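Local structure of catechol O-methyltransferase (Niastella koreensis, 7CVW) at residues A[133-138]-A[159-164]; A[59-64]-A[83-88]. The protein transfers the methyl group of S-adenosyl-L-methionine to a hydroxyl of catechol-like compounds, using magnesium and yielding meta and para products in equal proportion. All coordinates share one frame; numbering follows the deposited sequence.

Contact 1. Residues A[133-138]-A[159-164]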
loop_
_atom_site.group_PDB
_atom_site.type_symbol
_atom_site.label_atom_id
_atom_site.label_comp_id
_atom_site.label_asym_id
_atom_site.label_seq_id
_atom_site.Cartn_x
_atom_site.Cartn_y
_atom_site.Cartn_z
ATOM N N PHE A 133 -11.679 14.961 -5.933
ATOM C CA PHE A 133 -10.318 14.774 -5.405
ATOM C C PHE A 133 -9.758 13.465 -5.941
ATOM O O PHE A 133 -10.510 12.493 -6.041
ATOM C CB PHE A 133 -10.310 14.811 -3.875
ATOM C CG PHE A 133 -10.762 16.147 -3.341
ATOM C CD1 PHE A 133 -9.848 17.177 -3.201
ATOM C CD2 PHE A 133 -12.088 16.370 -2.988
ATOM C CE1 PHE A 133 -10.250 18.428 -2.746
ATOM C CE2 PHE A 133 -12.478 17.605 -2.493
ATOM C CZ PHE A 133 -11.562 18.634 -2.385
ATOM N N ASP A 134 -8.467 13.449 -6.232
ATOM C CA ASP A 134 -7.772 12.248 -6.754
ATOM C C ASP A 134 -7.477 11.309 -5.588
ATOM O O ASP A 134 -7.434 10.083 -5.807
ATOM C CB ASP A 134 -6.488 12.675 -7.453
ATOM C CG ASP A 134 -6.756 13.622 -8.605
ATOM O OD1 ASP A 134 -7.513 13.213 -9.490
ATOM O OD2 ASP A 134 -6.295 14.789 -8.562
ATOM N N MET A 135 -7.234 11.880 -4.401
ATOM C CA MET A 135 -6.905 11.113 -3.178
ATOM C C MET A 135 -7.530 11.816 -1.978
ATOM O O MET A 135 -7.531 13.059 -1.939
ATOM C CB MET A 135 -5.399 10.985 -2.996
ATOM C CG MET A 135 -5.014 10.168 -1.796
ATOM S SD MET A 135 -3.236 9.889 -1.814
ATOM C CE MET A 135 -2.918 9.223 -0.185
ATOM N N ILE A 136 -8.084 11.025 -1.060
ATOM C CA ILE A 136 -8.746 11.540 0.167
ATOM C C ILE A 136 -8.179 10.761 1.334
ATOM O O ILE A 136 -8.205 9.506 1.266
ATOM C CB ILE A 136 -10.282 11.436 0.077
ATOM C CG1 ILE A 136 -10.797 12.153 -1.177
ATOM C CG2 ILE A 136 -10.926 11.984 1.339
ATOM C CD1 ILE A 136 -12.271 12.076 -1.397
ATOM N N PHE A 137 -7.673 11.463 2.340
ATOM C CA PHE A 137 -7.118 10.849 3.566
ATOM C C PHE A 137 -8.041 11.195 4.719
ATOM O O PHE A 137 -8.127 12.361 5.100
ATOM C CB PHE A 137 -5.669 11.282 3.794
ATOM C CG PHE A 137 -4.986 10.643 4.978
ATOM C CD1 PHE A 137 -5.037 9.268 5.161
ATOM C CD2 PHE A 137 -4.259 11.396 5.898
ATOM C CE1 PHE A 137 -4.405 8.680 6.242
ATOM C CE2 PHE A 137 -3.627 10.794 6.974
ATOM C CZ PHE A 137 -3.682 9.436 7.131
ATOM N N ILE A 138 -8.736 10.196 5.241
ATOM C CA ILE A 138 -9.650 10.321 6.404
ATOM C C ILE A 138 -8.868 9.994 7.674
ATOM O O ILE A 138 -8.463 8.830 7.864
ATOM C CB ILE A 138 -10.856 9.399 6.255
ATOM C CG1 ILE A 138 -11.601 9.686 4.953
ATOM C CG2 ILE A 138 -11.747 9.527 7.481
ATOM C CD1 ILE A 138 -12.778 8.777 4.720
ATOM N N GLY A 159 -11.874 6.067 -9.821
ATOM C CA GLY A 159 -10.425 5.897 -9.639
ATOM C C GLY A 159 -9.871 6.654 -8.436
ATOM O O GLY A 159 -8.687 6.480 -8.124
ATOM N N THR A 160 -10.658 7.510 -7.798
ATOM C CA THR A 160 -10.218 8.194 -6.557
ATOM C C THR A 160 -9.798 7.130 -5.543
ATOM O O THR A 160 -10.515 6.127 -5.370
ATOM C CB THR A 160 -11.324 9.052 -5.954
ATOM O OG1 THR A 160 -11.579 10.164 -6.818
ATOM C CG2 THR A 160 -10.968 9.521 -4.562
ATOM N N LEU A 161 -8.689 7.384 -4.851
ATOM C CA LEU A 161 -8.190 6.556 -3.744
ATOM C C LEU A 161 -8.623 7.223 -2.455
ATOM O O LEU A 161 -8.267 8.408 -2.251
ATOM C CB LEU A 161 -6.669 6.467 -3.803
ATOM C CG LEU A 161 -6.019 5.769 -2.621
ATOM C CD1 LEU A 161 -6.419 4.310 -2.554
ATOM C CD2 LEU A 161 -4.502 5.925 -2.697
ATOM N N ILE A 162 -9.309 6.465 -1.596
ATOM C CA ILE A 162 -9.696 6.915 -0.241
ATOM C C ILE A 162 -8.929 6.042 0.736
ATOM O O ILE A 162 -8.977 4.807 0.627
ATOM C CB ILE A 162 -11.213 6.841 -0.003
ATOM C CG1 ILE A 162 -11.971 7.614 -1.072
ATOM C CG2 ILE A 162 -11.533 7.361 1.391
ATOM C CD1 ILE A 162 -13.446 7.318 -1.137
ATOM N N VAL A 163 -8.191 6.689 1.627
ATOM C CA VAL A 163 -7.380 6.031 2.678
ATOM C C VAL A 163 -7.946 6.463 4.021
ATOM O O VAL A 163 -8.188 7.677 4.191
ATOM C CB VAL A 163 -5.902 6.434 2.562
ATOM C CG1 VAL A 163 -5.069 5.776 3.650
ATOM C CG2 VAL A 163 -5.358 6.117 1.193
ATOM N N ALA A 164 -8.162 5.532 4.933
ATOM C CA ALA A 164 -8.660 5.845 6.286
ATOM C C ALA A 164 -7.679 5.269 7.297
ATOM O O ALA A 164 -7.433 4.053 7.247
ATOM C CB ALA A 164 -10.054 5.293 6.511
HETATM O O HOH W 1 -6.866 8.488 -8.059
#
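Ring atom CD1 of F137 settles on the CG1 methyl of V163, 3.8 Å away, where strands 135-138 and 160-164 run parallel with their axes 4.7 Å apart. F137 has CG anti to its backbone N (chi1 -177°), and the ring swings nearer to the neighbouring strand than its CB does. The other methyl of V163, CG2, meets the tip of M135, whose extended chain brings CE to 4.2 Å from it. L161 joins this face through CD2, which lies beside M135 SD; helix 43-55 covers it, with L52 touching both M135 and L161, and L49 touching F137. L161 also packs on L55 of the second subunit. On the opposite face the isoleucines interlock: the CD1 end of I138 reaches back over I162 CG2 at 3.8 Å, I136 CB faces I162 CG1, and the small A164 lies beside I138 CB. Helix 145-154 closes over the isoleucines. At the start of the pair, T160 tucks its OG1 2.7 Å from F133 O, and its CG2 fits against the same carbonyl. Four backbone bonds join the strands; that from V163 N to I136 O is 2.8 Å long and nearly straight (172°). D134 O accepts L161 N at 3.1 Å and takes a second hydrogen from a water that also donates to G159 O. The D134 carboxylate is engaged outside the pair, OD1 in a salt bridge with R157 and OD2 by the backbone N atoms of K59 and N60. Apolar flanks thus run between polar ends: hydroxyl, water and salt bridge at the start, and at the other the F137 ring beside S-adenosyl-L-homocysteine, D139 and D165, close to the magnesium ion.

Contact 2. Residues A[59-64]-A[83-88]; sequences KNILEL and GRLITL
E63 and T87 run alongside each other from one face of the parallel pair 60-64 and 84-88, and T87 OG1 donates to E63 OE1 at 2.6 Å. The carboxylate oxygen uses its anti lone pair, away from OE2. CG of E63 and OG1 of T87 are each anti to the backbone N (chi1 170° and -175°), which sets hydroxyl and carboxylate level. S71 binds OE2 and T72 also binds OE1, so this buried carboxylate is gripped by three hydroxyls. Further back on that face, I61 CG2 meets L85 CD1 at 3.7 Å, the two side chains crossing at a slant, and M75 of helix 70-76 touches E63 and L85. On the reverse face, L64 and L88 run alongside each other, CD1 to CD1 4.2 Å, while L62 leans its CD1 over I86 O at 3.6 Å; helix 118-128 covers L62, L64 and L88. N60 OD1 rests near R84 CB, its amide plane 70° from the guanidinium, whose NH1 bonds back to G83 O. With helix 70-76 between them, the two strands form the first beta-alpha-beta unit of the Rossmann-like class I methyltransferase fold, and E63 and L88 line its cofactor pocket.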
loop_
_atom_site.group_PDB
_atom_site.type_symbol
_atom_site.label_atom_id
_atom_site.label_comp_id
_atom_site.label_asym_id
_atom_site.label_seq_id
_atom_site.Cartn_x
_atom_site.Cartn_y
_atom_site.Cartn_z
ATOM N N LYS A 59 -3.522 15.663 -8.348
ATOM C CA LYS A 59 -3.474 17.136 -8.501
ATOM C C LYS A 59 -4.331 17.805 -7.416
ATOM O O LYS A 59 -4.098 18.991 -7.121
ATOM C CB LYS A 59 -3.961 17.522 -9.901
ATOM C CG LYS A 59 -4.074 19.024 -10.126
ATOM C CD LYS A 59 -4.666 19.451 -11.458
ATOM C CE LYS A 59 -4.805 20.956 -11.529
ATOM N NZ LYS A 59 -5.479 21.357 -12.777
ATOM N N ASN A 60 -5.319 17.093 -6.872
ATOM C CA ASN A 60 -6.284 17.621 -5.879
ATOM C C ASN A 60 -6.429 16.588 -4.767
ATOM O O ASN A 60 -6.893 15.476 -5.027
ATOM C CB ASN A 60 -7.617 17.974 -6.530
ATOM C CG ASN A 60 -7.497 19.225 -7.376
ATOM O OD1 ASN A 60 -7.265 20.314 -6.852
ATOM N ND2 ASN A 60 -7.596 19.077 -8.689
ATOM N N ILE A 61 -6.026 16.958 -3.564
ATOM C CA ILE A 61 -6.040 16.026 -2.407
ATOM C C ILE A 61 -6.889 16.644 -1.305
ATOM O O ILE A 61 -6.821 17.890 -1.111
ATOM C CB ILE A 61 -4.619 15.685 -1.931
ATOM C CG1 ILE A 61 -3.825 14.936 -3.013
ATOM C CG2 ILE A 61 -4.684 14.872 -0.645
ATOM C CD1 ILE A 61 -2.392 14.765 -2.653
ATOM N N LEU A 62 -7.691 15.816 -0.639
ATOM C CA LEU A 62 -8.485 16.229 0.545
ATOM C C LEU A 62 -7.991 15.441 1.735
ATOM O O LEU A 62 -7.902 14.214 1.635
ATOM C CB LEU A 62 -9.973 15.955 0.314
ATOM C CG LEU A 62 -10.925 16.215 1.481
ATOM C CD1 LEU A 62 -10.931 17.670 1.921
ATOM C CD2 LEU A 62 -12.319 15.819 1.075
ATOM N N GLU A 63 -7.751 16.120 2.851
ATOM C CA GLU A 63 -7.368 15.454 4.116
ATOM C C GLU A 63 -8.324 15.877 5.224
ATOM O O GLU A 63 -8.668 17.071 5.321
ATOM C CB GLU A 63 -5.943 15.829 4.492
ATOM C CG GLU A 63 -5.536 15.399 5.885
ATOM C CD GLU A 63 -4.080 15.727 6.164
ATOM O OE1 GLU A 63 -3.765 16.949 6.286
ATOM O OE2 GLU A 63 -3.253 14.781 6.233
ATOM N N LEU A 64 -8.773 14.925 6.020
ATOM C CA LEU A 64 -9.572 15.214 7.238
ATOM C C LEU A 64 -8.658 14.940 8.418
ATOM O O LEU A 64 -8.230 13.791 8.568
ATOM C CB LEU A 64 -10.790 14.295 7.311
ATOM C CG LEU A 64 -11.978 14.635 6.429
ATOM C CD1 LEU A 64 -11.599 14.908 5.006
ATOM C CD2 LEU A 64 -13.013 13.519 6.485
ATOM N N GLY A 83 -1.100 22.062 -8.267
ATOM C CA GLY A 83 -1.941 21.141 -7.483
ATOM C C GLY A 83 -2.361 21.767 -6.172
ATOM O O GLY A 83 -1.786 22.785 -5.765
ATOM N N ARG A 84 -3.350 21.181 -5.505
ATOM C CA ARG A 84 -3.907 21.741 -4.262
ATOM C C ARG A 84 -4.205 20.616 -3.284
ATOM O O ARG A 84 -4.617 19.518 -3.712
ATOM C CB ARG A 84 -5.182 22.537 -4.562
ATOM C CG ARG A 84 -4.968 23.776 -5.422
ATOM C CD ARG A 84 -4.170 24.858 -4.706
ATOM N NE ARG A 84 -3.948 26.033 -5.544
ATOM C CZ ARG A 84 -2.893 26.251 -6.335
ATOM N NH1 ARG A 84 -1.900 25.382 -6.426
ATOM N NH2 ARG A 84 -2.837 27.371 -7.040
ATOM N N LEU A 85 -3.992 20.891 -2.009
ATOM C CA LEU A 85 -4.453 20.009 -0.919
ATOM C C LEU A 85 -5.306 20.844 0.036
ATOM O O LEU A 85 -4.867 21.892 0.523
ATOM C CB LEU A 85 -3.240 19.383 -0.234
ATOM C CG LEU A 85 -3.543 18.268 0.768
ATOM C CD1 LEU A 85 -2.351 17.339 0.895
ATOM C CD2 LEU A 85 -3.927 18.830 2.116
ATOM N N ILE A 86 -6.521 20.397 0.271
ATOM C CA ILE A 86 -7.429 21.012 1.276
ATOM C C ILE A 86 -7.428 20.100 2.506
ATOM O O ILE A 86 -7.604 18.904 2.351
ATOM C CB ILE A 86 -8.837 21.178 0.680
ATOM C CG1 ILE A 86 -8.808 22.082 -0.558
ATOM C CG2 ILE A 86 -9.768 21.696 1.750
ATOM C CD1 ILE A 86 -10.136 22.176 -1.284
ATOM N N THR A 87 -7.138 20.636 3.685
ATOM C CA THR A 87 -7.105 19.816 4.926
ATOM C C THR A 87 -8.049 20.450 5.932
ATOM O O THR A 87 -8.066 21.703 6.030
ATOM C CB THR A 87 -5.658 19.635 5.392
ATOM O OG1 THR A 87 -5.625 18.740 6.517
ATOM C CG2 THR A 87 -4.992 20.945 5.732
ATOM N N LEU A 88 -8.790 19.621 6.659
ATOM C CA LEU A 88 -9.846 20.071 7.595
ATOM C C LEU A 88 -9.384 19.799 9.022
ATOM O O LEU A 88 -8.880 18.704 9.307
ATOM C CB LEU A 88 -11.149 19.340 7.305
ATOM C CG LEU A 88 -11.615 19.334 5.854
ATOM C CD1 LEU A 88 -13.023 18.759 5.719
ATOM C CD2 LEU A 88 -11.476 20.676 5.183
#

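Overall arrangement
Strands 60-64 and 133-138 are neighbours in one seven-stranded mixed sheet, so contact 2 and contact 1 adjoin edge to edge across the sheet, their centres about 10 Å apart. Probable backbone hydrogen bonds sew the seam: D134 N to N60 O and F137 O to L64 N, both 2.8 Å. Side chains add to the seam: F133 CD1 packs 3.6 Å from I61 C, and F137 CD2 comes 3.5 Å from E63 OE2. The F137 and E63 side chains both stand about 4 Å from the bound S-adenosyl-L-homocysteine, nearest atoms. The F137 side chain is about 5 Å from the magnesium ion, that of E63 about 9 Å; D139, D165 and N166, just beyond the ends of contact 1, bind the metal.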